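Local coordinates for m3DLH protein (Halieaceae bacterium, PDB 7JKA), which probably hydrolyses dienelactones or related esters as an alpha/beta-hydrolase of the dienelactone hydrolase family, and probably also acts on phosphotriesters, at residues A[102-107]-A[157-162]; A[95-100]-A[131-136]; A[30-35]-A[113-118]; A[59-64]-A[216-221]. All blocks are in the same frame, centred on the assembly; numbering follows the deposited sequence. Where two conformers were deposited one is given.

Contact 1 (A[102-107]-A[157-162]); sequences AAWRAL and GLLPEL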
loop_
_atom_site.group_PDB
_atom_site.type_symbol
_atom_site.label_atom_id
_atom_site.label_comp_id
_atom_site.label_asym_id
_atom_site.label_seq_id
_atom_site.Cartn_x
_atom_site.Cartn_y
_atom_site.Cartn_z
ATOM N N ALA A 102 -8.652 -4.857 -14.133
ATOM C CA ALA A 102 -7.709 -5.903 -14.527
ATOM C C ALA A 102 -6.306 -5.345 -14.708
ATOM O O ALA A 102 -5.330 -5.949 -14.246
ATOM C CB ALA A 102 -8.182 -6.585 -15.813
ATOM N N ALA A 103 -6.181 -4.190 -15.365
ATOM C CA ALA A 103 -4.855 -3.605 -15.561
ATOM C C ALA A 103 -4.283 -3.109 -14.242
ATOM O O ALA A 103 -3.078 -3.230 -13.983
ATOM C CB ALA A 103 -4.927 -2.460 -16.572
ATOM N N TRP A 104 -5.147 -2.546 -13.401
ATOM C CA TRP A 104 -4.734 -2.087 -12.088
ATOM C C TRP A 104 -4.223 -3.250 -11.259
ATOM O O TRP A 104 -3.156 -3.167 -10.650
ATOM C CB TRP A 104 -5.938 -1.412 -11.445
ATOM C CG TRP A 104 -5.723 -0.652 -10.179
ATOM C CD1 TRP A 104 -4.557 -0.337 -9.583
ATOM C CD2 TRP A 104 -6.766 -0.122 -9.360
ATOM N NE1 TRP A 104 -4.801 0.363 -8.407
ATOM C CE2 TRP A 104 -6.157 0.525 -8.274
ATOM C CE3 TRP A 104 -8.159 -0.117 -9.468
ATOM C CZ2 TRP A 104 -6.904 1.151 -7.260
ATOM C CZ3 TRP A 104 -8.900 0.516 -8.482
ATOM C CH2 TRP A 104 -8.273 1.144 -7.404
ATOM N N ARG A 105 -4.970 -4.352 -11.249
ATOM C CA ARG A 105 -4.543 -5.504 -10.462
ATOM C C ARG A 105 -3.301 -6.141 -11.053
ATOM O O ARG A 105 -2.471 -6.655 -10.304
ATOM C CB ARG A 105 -5.682 -6.512 -10.363
ATOM C CG ARG A 105 -6.787 -5.980 -9.458
ATOM C CD ARG A 105 -8.095 -6.717 -9.594
ATOM N NE ARG A 105 -9.100 -6.062 -8.748
ATOM C CZ ARG A 105 -10.172 -6.655 -8.238
ATOM N NH1 ARG A 105 -10.391 -7.949 -8.450
ATOM N NH2 ARG A 105 -11.008 -5.945 -7.469
ATOM N N ALA A 106 -3.125 -6.058 -12.372
ATOM C CA ALA A 106 -1.948 -6.654 -12.993
ATOM C C ALA A 106 -0.669 -5.933 -12.597
ATOM O O ALA A 106 0.362 -6.585 -12.382
ATOM C CB ALA A 106 -2.107 -6.648 -14.508
ATOM N N LEU A 107 -0.688 -4.596 -12.536
ATOM C CA LEU A 107 0.519 -3.897 -12.104
ATOM C C LEU A 107 0.785 -4.129 -10.617
ATOM O O LEU A 107 1.942 -4.119 -10.184
ATOM C CB LEU A 107 0.436 -2.401 -12.448
ATOM C CG LEU A 107 -0.486 -1.437 -11.702
ATOM C CD1 LEU A 107 0.104 -1.008 -10.370
ATOM C CD2 LEU A 107 -0.773 -0.225 -12.637
ATOM N N GLY A 157 -8.245 6.140 -0.294
ATOM C CA GLY A 157 -9.570 6.087 -0.883
ATOM C C GLY A 157 -10.051 4.655 -0.977
ATOM O O GLY A 157 -9.259 3.708 -1.067
ATOM N N LEU A 158 -11.360 4.486 -0.908
ATOM C CA LEU A 158 -11.980 3.177 -0.914
ATOM C C LEU A 158 -13.004 3.118 -2.034
ATOM O O LEU A 158 -13.664 4.113 -2.353
ATOM C CB LEU A 158 -12.661 2.895 0.431
ATOM C CG LEU A 158 -11.676 2.956 1.603
ATOM C CD1 LEU A 158 -12.458 3.030 2.914
ATOM C CD2 LEU A 158 -10.719 1.768 1.596
ATOM N N LEU A 159 -13.154 1.946 -2.630
ATOM C CA LEU A 159 -14.194 1.813 -3.634
ATOM C C LEU A 159 -14.752 0.400 -3.575
ATOM O O LEU A 159 -14.112 -0.507 -3.032
ATOM C CB LEU A 159 -13.672 2.144 -5.038
ATOM C CG LEU A 159 -12.949 1.070 -5.837
ATOM C CD1 LEU A 159 -12.831 1.533 -7.288
ATOM C CD2 LEU A 159 -11.573 0.840 -5.248
ATOM N N PRO A 160 -15.930 0.179 -4.140
ATOM C CA PRO A 160 -16.548 -1.143 -4.021
ATOM C C PRO A 160 -15.771 -2.229 -4.746
ATOM O O PRO A 160 -15.078 -1.990 -5.742
ATOM C CB PRO A 160 -17.924 -0.940 -4.661
ATOM C CG PRO A 160 -18.171 0.523 -4.553
ATOM C CD PRO A 160 -16.841 1.148 -4.770
ATOM N N GLU A 161 -15.923 -3.447 -4.235
ATOM C CA GLU A 161 -15.374 -4.635 -4.878
ATOM C C GLU A 161 -16.008 -4.857 -6.251
ATOM O O GLU A 161 -17.028 -4.259 -6.604
ATOM C CB GLU A 161 -15.642 -5.880 -4.032
ATOM C CG GLU A 161 -17.137 -6.263 -4.018
ATOM C CD GLU A 161 -17.444 -7.530 -3.212
ATOM O OE1 GLU A 161 -16.517 -8.103 -2.606
ATOM O OE2 GLU A 161 -18.631 -7.947 -3.193
ATOM N N LEU A 162 -15.372 -5.748 -7.018
ATOM C CA LEU A 162 -16.032 -6.396 -8.140
ATOM C C LEU A 162 -16.797 -7.610 -7.614
ATOM O O LEU A 162 -16.417 -8.193 -6.592
ATOM C CB LEU A 162 -15.016 -6.836 -9.181
ATOM C CG LEU A 162 -14.161 -5.769 -9.873
ATOM C CD1 LEU A 162 -13.185 -6.461 -10.791
ATOM C CD2 LEU A 162 -15.029 -4.807 -10.671
#
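Arg105 of helix 101-116 reaches Leu162, in the loop between strands 150-154 and 172-178, while Trp104 beside it meets Leu159 of the same loop. From CB the Arg105 chain leaves with CG anti to the carbonyl carbon (chi1 -71°) and runs extended through CD to NE, so contact with the loop is delayed until the guanidinium. There CZ lies 4.0 Å from Leu162 CD1, and NH1 comes to 3.9 Å from the same methyl carbon. NH2 is 4.0 Å from Leu162 CG. The leucine therefore lies over one face of the flat group, with CD1 3.7 Å above its plane and displaced toward the rim; the polar rim is used differently, since NH2 forms salt bridges with Glu140 and Asp165. Asp165 also accepts from the backbone N of Leu162, tying both partners to one carboxylate. Trp104 touches with the far corner of its indole, CH2 standing 4.0 Å from Leu159 CD2 in an oblique approach, and its NE1 is hydrogen-bonded to Thr137 of helix 133-143. Across this join the loop thus offers hydrocarbon alone to side chains whose polar groups are held by other residues: dispersion seats the leucines, while charge pairing probably fixes how the guanidinium is turned.

Contact 2 (A[95-100]-A[131-136]); sequences EGLFGD and FCFGGT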
loop_
_atom_site.group_PDB
_atom_site.type_symbol
_atom_site.label_atom_id
_atom_site.label_comp_id
_atom_site.label_asym_id
_atom_site.label_seq_id
_atom_site.Cartn_x
_atom_site.Cartn_y
_atom_site.Cartn_z
ATOM N N GLU A 95 -8.563 7.466 -12.454
ATOM C CA GLU A 95 -9.838 7.030 -13.015
ATOM C C GLU A 95 -9.631 5.996 -14.108
ATOM O O GLU A 95 -10.462 5.098 -14.268
ATOM C CB GLU A 95 -10.638 8.235 -13.520
ATOM C CG GLU A 95 -11.122 9.096 -12.347
ATOM C CD GLU A 95 -11.969 10.263 -12.790
ATOM O OE1 GLU A 95 -12.114 10.450 -14.018
ATOM O OE2 GLU A 95 -12.481 10.991 -11.907
ATOM N N GLY A 96 -8.530 6.080 -14.858
ATOM C CA GLY A 96 -8.273 5.053 -15.848
ATOM C C GLY A 96 -8.079 3.701 -15.204
ATOM O O GLY A 96 -8.516 2.679 -15.731
ATOM N N LEU A 97 -7.462 3.684 -14.026
ATOM C CA LEU A 97 -7.290 2.427 -13.312
ATOM C C LEU A 97 -8.588 1.977 -12.644
ATOM O O LEU A 97 -8.898 0.784 -12.674
ATOM C CB LEU A 97 -6.138 2.545 -12.314
ATOM C CG LEU A 97 -4.773 2.700 -13.015
ATOM C CD1 LEU A 97 -3.708 3.039 -11.987
ATOM C CD2 LEU A 97 -4.399 1.406 -13.736
ATOM N N PHE A 98 -9.393 2.906 -12.081
ATOM C CA PHE A 98 -10.726 2.531 -11.602
ATOM C C PHE A 98 -11.533 1.817 -12.677
ATOM O O PHE A 98 -12.312 0.903 -12.377
ATOM C CB PHE A 98 -11.521 3.756 -11.135
ATOM C CG PHE A 98 -10.935 4.486 -9.945
ATOM C CD1 PHE A 98 -10.166 3.837 -8.990
ATOM C CD2 PHE A 98 -11.200 5.838 -9.775
ATOM C CE1 PHE A 98 -9.660 4.546 -7.884
ATOM C CE2 PHE A 98 -10.689 6.546 -8.702
ATOM C CZ PHE A 98 -9.917 5.899 -7.755
ATOM N N GLY A 99 -11.422 2.266 -13.934
ATOM C CA GLY A 99 -12.223 1.695 -14.989
ATOM C C GLY A 99 -11.591 0.517 -15.691
ATOM O O GLY A 99 -12.176 -0.026 -16.632
ATOM N N ASP A 100 -10.394 0.102 -15.259
ATOM C CA ASP A 100 -9.684 -1.028 -15.840
ATOM C C ASP A 100 -9.067 -1.775 -14.652
ATOM O O ASP A 100 -7.854 -1.777 -14.414
ATOM C CB ASP A 100 -8.635 -0.575 -16.859
ATOM C CG ASP A 100 -8.034 -1.724 -17.633
ATOM O OD1 ASP A 100 -8.250 -2.894 -17.251
ATOM O OD2 ASP A 100 -7.345 -1.443 -18.635
ATOM N N PHE A 131 -0.319 3.933 0.562
ATOM C CA PHE A 131 -0.623 5.276 1.019
ATOM C C PHE A 131 -1.530 5.905 -0.021
ATOM O O PHE A 131 -1.213 5.884 -1.204
ATOM C CB PHE A 131 0.682 6.065 1.192
ATOM C CG PHE A 131 1.600 5.432 2.171
ATOM C CD1 PHE A 131 2.445 4.400 1.797
ATOM C CD2 PHE A 131 1.523 5.798 3.508
ATOM C CE1 PHE A 131 3.258 3.776 2.738
ATOM C CE2 PHE A 131 2.329 5.188 4.468
ATOM C CZ PHE A 131 3.185 4.157 4.080
ATOM N N CYS A 132 -2.665 6.450 0.413
ATOM C CA CYS A 132 -3.653 7.077 -0.497
ATOM C C CYS A 132 -4.016 6.087 -1.588
ATOM O O CYS A 132 -4.401 4.951 -1.277
ATOM C CB CYS A 132 -3.130 8.373 -1.041
ATOM S SG CYS A 132 -2.841 9.416 0.204
ATOM N N PHE A 133 -3.899 6.473 -2.858
ATOM C CA PHE A 133 -4.244 5.558 -3.943
ATOM C C PHE A 133 -3.442 4.263 -3.875
ATOM O O PHE A 133 -3.949 3.215 -4.276
ATOM C CB PHE A 133 -4.013 6.252 -5.294
ATOM C CG PHE A 133 -4.387 5.406 -6.477
ATOM C CD1 PHE A 133 -5.715 5.251 -6.861
ATOM C CD2 PHE A 133 -3.402 4.769 -7.218
ATOM C CE1 PHE A 133 -6.056 4.462 -7.976
ATOM C CE2 PHE A 133 -3.732 3.992 -8.335
ATOM C CZ PHE A 133 -5.056 3.836 -8.704
ATOM N N GLY A 134 -2.215 4.311 -3.341
ATOM C CA GLY A 134 -1.466 3.080 -3.086
ATOM C C GLY A 134 -2.154 2.133 -2.123
ATOM O O GLY A 134 -2.046 0.905 -2.263
ATOM N N GLY A 135 -2.866 2.673 -1.134
ATOM C CA GLY A 135 -3.634 1.816 -0.245
ATOM C C GLY A 135 -4.803 1.190 -0.973
ATOM O O GLY A 135 -5.103 0.006 -0.783
ATOM N N THR A 136 -5.502 1.990 -1.781
ATOM C CA THR A 136 -6.564 1.443 -2.606
ATOM C C THR A 136 -6.009 0.311 -3.461
ATOM O O THR A 136 -6.647 -0.735 -3.615
ATOM C CB THR A 136 -7.148 2.554 -3.483
ATOM O OG1 THR A 136 -7.290 3.767 -2.717
ATOM C CG2 THR A 136 -8.481 2.111 -4.086
#
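A chi1 of -178° places Phe133 CG beside the carbonyl carbon and sends the ring from the first turn of helix 133-143 toward helix 90-98. Leu97 and Phe98 both carry CG beside the backbone N, and their side chains meet different corners of that ring. Leu97 crosses it at about a right angle: CD1 approaches the rim 3.6 Å from Phe133 CZ, and CB follows at 4.0 Å from the same atom. Phe98 slides past in the opposite direction, its CE1 lying 3.6 Å from Phe133 CE1 in the plane of the Phe133 ring. The two phenyl planes are inclined at 57° with centroids 5.9 Å apart, an oblique pairing. Trp104 also meets Phe133, with nearly parallel planes, and touches Leu97 and Phe98 as well, so an aromatic cluster joins three helices. Cys132, at the N-cap position directly before Phe133, lies in a sequence matching the nucleophile elbow of alpha/beta-hydrolases, its backbone strained, with a positive phi of 54°; it is probably the nucleophile. The contact itself is wholly apolar, so shape and dispersion, with no polar bond between the two segments, pack the helix that follows the elbow against helix 90-98.

Contact 3 (A[30-35]-A[113-118]); sequences GELHWD and DTLVAQ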
loop_
_atom_site.group_PDB
_atom_site.type_symbol
_atom_site.label_atom_id
_atom_site.label_comp_id
_atom_site.label_asym_id
_atom_site.label_seq_id
_atom_site.Cartn_x
_atom_site.Cartn_y
_atom_site.Cartn_z
ATOM N N GLY A 30 11.006 -0.395 -9.753
ATOM C CA GLY A 30 10.812 -0.279 -8.330
ATOM C C GLY A 30 12.141 -0.255 -7.600
ATOM O O GLY A 30 13.214 -0.138 -8.201
ATOM N N GLU A 31 12.052 -0.353 -6.282
ATOM C CA GLU A 31 13.239 -0.286 -5.444
ATOM C C GLU A 31 13.055 -1.214 -4.254
ATOM O O GLU A 31 12.079 -1.080 -3.504
ATOM C CB GLU A 31 13.496 1.163 -5.008
ATOM C CG GLU A 31 14.829 1.383 -4.328
ATOM C CD GLU A 31 15.100 2.851 -4.099
ATOM O OE1 GLU A 31 14.551 3.408 -3.151
ATOM O OE2 GLU A 31 15.865 3.462 -4.881
ATOM N N LEU A 32 13.977 -2.161 -4.089
ATOM C CA LEU A 32 13.948 -3.098 -2.969
ATOM C C LEU A 32 14.851 -2.564 -1.873
ATOM O O LEU A 32 15.990 -2.177 -2.151
ATOM C CB LEU A 32 14.409 -4.506 -3.374
ATOM C CG LEU A 32 14.290 -5.545 -2.250
ATOM C CD1 LEU A 32 12.832 -6.045 -2.139
ATOM C CD2 LEU A 32 15.245 -6.716 -2.410
ATOM N N HIS A 33 14.335 -2.533 -0.642
ATOM C CA HIS A 33 15.088 -2.173 0.555
ATOM C C HIS A 33 15.165 -3.377 1.473
ATOM O O HIS A 33 14.165 -4.064 1.685
ATOM C CB HIS A 33 14.431 -0.995 1.292
ATOM C CG HIS A 33 14.501 0.289 0.528
ATOM N ND1 HIS A 33 15.239 1.368 0.959
ATOM C CD2 HIS A 33 13.936 0.658 -0.649
ATOM C CE1 HIS A 33 15.142 2.341 0.068
ATOM N NE2 HIS A 33 14.340 1.945 -0.903
ATOM N N TRP A 34 16.353 -3.646 2.010
ATOM C CA TRP A 34 16.500 -4.796 2.889
ATOM C C TRP A 34 17.674 -4.529 3.818
ATOM O O TRP A 34 18.493 -3.642 3.572
ATOM C CB TRP A 34 16.672 -6.098 2.088
ATOM C CG TRP A 34 18.042 -6.292 1.506
ATOM C CD1 TRP A 34 19.029 -7.086 2.021
ATOM C CD2 TRP A 34 18.593 -5.685 0.319
ATOM N NE1 TRP A 34 20.156 -7.016 1.231
ATOM C CE2 TRP A 34 19.918 -6.157 0.188
ATOM C CE3 TRP A 34 18.101 -4.781 -0.642
ATOM C CZ2 TRP A 34 20.755 -5.770 -0.856
ATOM C CZ3 TRP A 34 18.957 -4.391 -1.675
ATOM C CH2 TRP A 34 20.255 -4.892 -1.779
ATOM N N ASP A 35 17.742 -5.300 4.898
ATOM C CA ASP A 35 18.862 -5.235 5.834
ATOM C C ASP A 35 19.825 -6.362 5.492
ATOM O O ASP A 35 19.474 -7.538 5.628
ATOM C CB ASP A 35 18.345 -5.343 7.270
ATOM C CG ASP A 35 19.447 -5.307 8.326
ATOM O OD1 ASP A 35 20.645 -5.134 8.006
ATOM O OD2 ASP A 35 19.084 -5.450 9.509
ATOM N N ASP A 113 4.755 -10.251 -7.371
ATOM C CA ASP A 113 5.542 -11.340 -7.947
ATOM C C ASP A 113 7.023 -11.000 -7.944
ATOM O O ASP A 113 7.873 -11.857 -7.649
ATOM C CB ASP A 113 5.078 -11.610 -9.368
ATOM C CG ASP A 113 3.749 -12.317 -9.426
ATOM O OD1 ASP A 113 3.229 -12.794 -8.398
ATOM O OD2 ASP A 113 3.205 -12.365 -10.569
ATOM N N THR A 114 7.346 -9.752 -8.261
ATOM C CA THR A 114 8.741 -9.338 -8.263
ATOM C C THR A 114 9.334 -9.383 -6.856
ATOM O O THR A 114 10.485 -9.802 -6.676
ATOM C CB THR A 114 8.846 -7.949 -8.871
ATOM O OG1 THR A 114 8.206 -8.003 -10.157
ATOM C CG2 THR A 114 10.271 -7.604 -9.071
ATOM N N LEU A 115 8.567 -8.964 -5.853
ATOM C CA LEU A 115 9.037 -9.091 -4.482
ATOM C C LEU A 115 9.345 -10.548 -4.146
ATOM O O LEU A 115 10.405 -10.873 -3.599
ATOM C CB LEU A 115 7.979 -8.525 -3.540
ATOM C CG LEU A 115 8.243 -8.747 -2.063
ATOM C CD1 LEU A 115 9.401 -7.856 -1.661
ATOM C CD2 LEU A 115 6.942 -8.411 -1.298
ATOM N N VAL A 116 8.404 -11.444 -4.444
ATOM C CA VAL A 116 8.581 -12.855 -4.117
ATOM C C VAL A 116 9.776 -13.462 -4.849
ATOM O O VAL A 116 10.399 -14.399 -4.350
ATOM C CB VAL A 116 7.269 -13.605 -4.423
ATOM C CG1 VAL A 116 7.460 -15.104 -4.300
ATOM C CG2 VAL A 116 6.164 -13.126 -3.474
ATOM N N ALA A 117 10.116 -12.933 -6.022
ATOM C CA ALA A 117 11.229 -13.458 -6.792
ATOM C C ALA A 117 12.584 -13.098 -6.205
ATOM O O ALA A 117 13.590 -13.651 -6.655
ATOM C CB ALA A 117 11.131 -12.942 -8.228
ATOM N N GLN A 118 12.634 -12.214 -5.196
ATOM C CA GLN A 118 13.925 -11.809 -4.643
ATOM C C GLN A 118 14.430 -12.847 -3.637
ATOM O O GLN A 118 13.640 -13.397 -2.855
ATOM C CB GLN A 118 13.822 -10.434 -3.971
ATOM C CG GLN A 118 13.300 -9.340 -4.928
ATOM C CD GLN A 118 14.030 -9.348 -6.258
ATOM O OE1 GLN A 118 15.259 -9.345 -6.307
ATOM N NE2 GLN A 118 13.270 -9.393 -7.359
#
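Leu32 of strand 27-35 meets Leu115 of helix 101-116 and Gln118 just beyond it, giving one methyl to each. Its CD1 lies 3.9 Å from Leu115 CD1, the two leucines crossing at about a right angle, and its CD2 is 4.1 Å from Gln118 CG, where the chains run past each other in opposite directions. Leu32 points toward the helix, whereas Leu115 sets off obliquely and is brought closer by its torsions: chi1 of 172° and chi2 of 71° swing CD1 across to the strand.

Gln118 contributes only the hydrocarbon part of its chain here, because a bend at chi2 (-48°) folds the amide back toward the Thr114 carbonyl in the last part of the helix. NE2 donates to Thr114 O at 2.9 Å, with the acceptor close to the amide plane, and OE1 accepts from Arg17 of the adjoining strand 14-22. Both ends of the amide are thereby occupied and its rotation is fixed, leaving CG turned toward Leu32. Farther out, the strand is held by backbone bonds on both edges, Leu32 pairing with Arg17 and His33 with Ala72. His33 lies on the other side of the sheet, against helix 56-67, and its NE2 donates to Glu31 OE1 at 2.7 Å, on the anti side of the carboxylate but well out of its plane. Strand 27-35 is thus packed by a helix on each of its faces, the layered order of an alpha/beta-hydrolase. Apolar carbon joins strand to helix at Leu32, and both polar ends of the Gln118 amide are engaged, by a helix carbonyl and an arginine, while its CG packs on Leu32.

Contact 4 (A[59-64]-A[216-221]); sequences RERARR and TDPAAD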
loop_
_atom_site.group_PDB
_atom_site.type_symbol
_atom_site.label_atom_id
_atom_site.label_comp_id
_atom_site.label_asym_id
_atom_site.label_seq_id
_atom_site.Cartn_x
_atom_site.Cartn_y
_atom_site.Cartn_z
ATOM N N ARG A 59 9.894 5.502 -0.796
ATOM C CA ARG A 59 11.223 4.945 -0.558
ATOM C C ARG A 59 11.566 4.961 0.923
ATOM O O ARG A 59 12.150 4.003 1.450
ATOM C CB ARG A 59 12.274 5.727 -1.348
ATOM C CG ARG A 59 12.122 5.682 -2.868
ATOM C CD ARG A 59 13.248 6.500 -3.517
ATOM N NE ARG A 59 13.177 6.401 -4.963
ATOM C CZ ARG A 59 12.687 7.343 -5.762
ATOM N NH1 ARG A 59 12.252 8.497 -5.265
ATOM N NH2 ARG A 59 12.652 7.130 -7.069
ATOM N N GLU A 60 11.237 6.058 1.607
ATOM C CA GLU A 60 11.532 6.153 3.029
ATOM C C GLU A 60 10.728 5.124 3.820
ATOM O O GLU A 60 11.244 4.532 4.769
ATOM C CB GLU A 60 11.255 7.574 3.519
ATOM C CG GLU A 60 11.308 7.734 5.025
ATOM C CD GLU A 60 12.677 7.500 5.628
ATOM O OE1 GLU A 60 13.679 7.407 4.879
ATOM O OE2 GLU A 60 12.740 7.422 6.880
ATOM N N ARG A 61 9.476 4.860 3.432
ATOM C CA ARG A 61 8.724 3.843 4.163
ATOM C C ARG A 61 9.307 2.450 3.922
ATOM O O ARG A 61 9.370 1.627 4.839
ATOM C CB ARG A 61 7.245 3.903 3.783
ATOM C CG ARG A 61 6.627 5.278 3.989
ATOM C CD ARG A 61 6.828 5.712 5.421
ATOM N NE ARG A 61 6.271 7.020 5.817
ATOM C CZ ARG A 61 6.787 8.202 5.474
ATOM N NH1 ARG A 61 7.822 8.271 4.638
ATOM N NH2 ARG A 61 6.265 9.327 5.958
ATOM N N ALA A 62 9.757 2.170 2.697
ATOM C CA ALA A 62 10.426 0.891 2.441
ATOM C C ALA A 62 11.704 0.797 3.264
ATOM O O ALA A 62 12.019 -0.255 3.827
ATOM C CB ALA A 62 10.731 0.751 0.947
ATOM N N ARG A 63 12.454 1.891 3.343
ATOM C CA ARG A 63 13.645 1.895 4.186
ATOM C C ARG A 63 13.295 1.584 5.636
ATOM O O ARG A 63 13.964 0.774 6.278
ATOM C CB ARG A 63 14.351 3.241 4.080
ATOM C CG ARG A 63 15.761 3.252 4.621
ATOM C CD ARG A 63 16.253 4.683 4.771
ATOM N NE ARG A 63 15.471 5.351 5.808
ATOM C CZ ARG A 63 15.639 5.168 7.114
ATOM N NH1 ARG A 63 16.592 4.357 7.562
ATOM N NH2 ARG A 63 14.860 5.811 7.975
ATOM N N ARG A 64 12.237 2.210 6.163
ATOM C CA ARG A 64 11.851 1.966 7.551
ATOM C C ARG A 64 11.460 0.510 7.763
ATOM O O ARG A 64 11.798 -0.088 8.791
ATOM C CB ARG A 64 10.713 2.908 7.941
ATOM C CG ARG A 64 11.112 4.380 7.924
ATOM C CD ARG A 64 9.911 5.278 8.292
ATOM N NE ARG A 64 10.277 6.680 8.130
ATOM C CZ ARG A 64 9.441 7.696 8.304
ATOM N NH1 ARG A 64 8.177 7.467 8.649
ATOM N NH2 ARG A 64 9.866 8.935 8.120
ATOM N N THR A 216 0.498 10.823 6.708
ATOM C CA THR A 216 1.842 10.283 6.894
ATOM C C THR A 216 2.926 11.096 6.199
ATOM O O THR A 216 4.112 10.775 6.355
ATOM C CB THR A 216 1.935 8.848 6.366
ATOM O OG1 THR A 216 1.691 8.867 4.947
ATOM C CG2 THR A 216 0.941 7.929 7.043
ATOM N N ASP A 217 2.579 12.142 5.454
ATOM C CA ASP A 217 3.573 12.826 4.634
ATOM C C ASP A 217 3.881 14.199 5.204
ATOM O O ASP A 217 3.024 15.096 5.139
ATOM C CB ASP A 217 3.081 12.959 3.193
ATOM C CG ASP A 217 4.161 13.476 2.254
ATOM O OD1 ASP A 217 5.339 13.545 2.669
ATOM O OD2 ASP A 217 3.830 13.827 1.098
ATOM N N PRO A 218 5.092 14.418 5.754
ATOM C CA PRO A 218 5.480 15.763 6.209
ATOM C C PRO A 218 5.372 16.819 5.120
ATOM O O PRO A 218 5.239 18.011 5.416
ATOM C CB PRO A 218 6.937 15.573 6.654
ATOM C CG PRO A 218 7.037 14.142 7.031
ATOM C CD PRO A 218 6.118 13.407 6.073
ATOM N N ALA A 219 5.421 16.392 3.857
ATOM C CA ALA A 219 5.329 17.290 2.714
ATOM C C ALA A 219 3.892 17.539 2.269
ATOM O O ALA A 219 3.680 18.193 1.242
ATOM C CB ALA A 219 6.149 16.741 1.540
ATOM N N ALA A 220 2.903 17.038 3.019
ATOM C CA ALA A 220 1.508 17.240 2.638
ATOM C C ALA A 220 1.070 18.680 2.856
ATOM O O ALA A 220 0.238 19.193 2.099
ATOM C CB ALA A 220 0.589 16.297 3.423
ATOM N N ASP A 221 1.622 19.347 3.870
ATOM C CA ASP A 221 1.186 20.685 4.262
ATOM C C ASP A 221 1.430 21.721 3.170
ATOM O O ASP A 221 1.065 22.890 3.330
ATOM C CB ASP A 221 1.885 21.108 5.557
ATOM C CG ASP A 221 1.574 20.177 6.720
ATOM O OD1 ASP A 221 0.611 19.393 6.611
ATOM O OD2 ASP A 221 2.287 20.233 7.745
#
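Arg61, on helix 56-67 of the alpha/beta-hydrolase fold, meets Thr216 and Pro218 in the long loop between strand 203-208 and helix 232-250. The one polar link between the segments is a weak hydrogen bond: Arg61 NH2 to Thr216 O is short at 2.6 Å, but the N-H...O angle is only 115°. The carbonyl oxygen lies at the edge of the guanidinium, near its plane. A bend at chi2 (-56°) turns the arginine chain toward the loop. Its stronger partner is Glu235 of helix 232-250, which forms salt bridges with NH2 of Arg61 and NH1 of Arg64. That shared carboxylate probably offsets the charge of two guanidinium groups lying offset over one another, Arg64 NH1 3.4 Å above the Arg61 plane toward its rim. Within the helix, Arg64 NE is held by a salt bridge to Glu60 OE2, and in one of its two conformers Arg63 grips Glu60 side-on with NE and NH2. On the loop, Asp217 OD1 accepts from Ala219 N to make an Asx turn, and the Thr216 hydroxyl is hydrogen-bonded to His57 and His155. Van der Waals contact is slight, made where Pro218 CD rests 4.1 Å from Arg61 NH2.

In the fold
Contacts 1 and 2 are neighbours, their centres about 6 Å apart, and they touch through Trp104 and through the Thr136 hydroxyl and Gly157 O. Contact 3 lies about 22 Å (centre to centre) from both, yet shares helix 101-116 with contact 1, so this helix runs from the elbow region to strand 27-35. Contact 4, across the chain's centre from contact 1, is centred about 24 Å from it and about 19 Å from contacts 2 and 3; it meets contact 2 at Phe131 and contact 3 around His33. Along the chain, contacts 1, 2 and 3 interleave, as do 3 and 4, while 59-64 and 216-221 enclose contacts 1 and 2. Early and late segments thus gather around the central mixed sheet and probable nucleophile elbow.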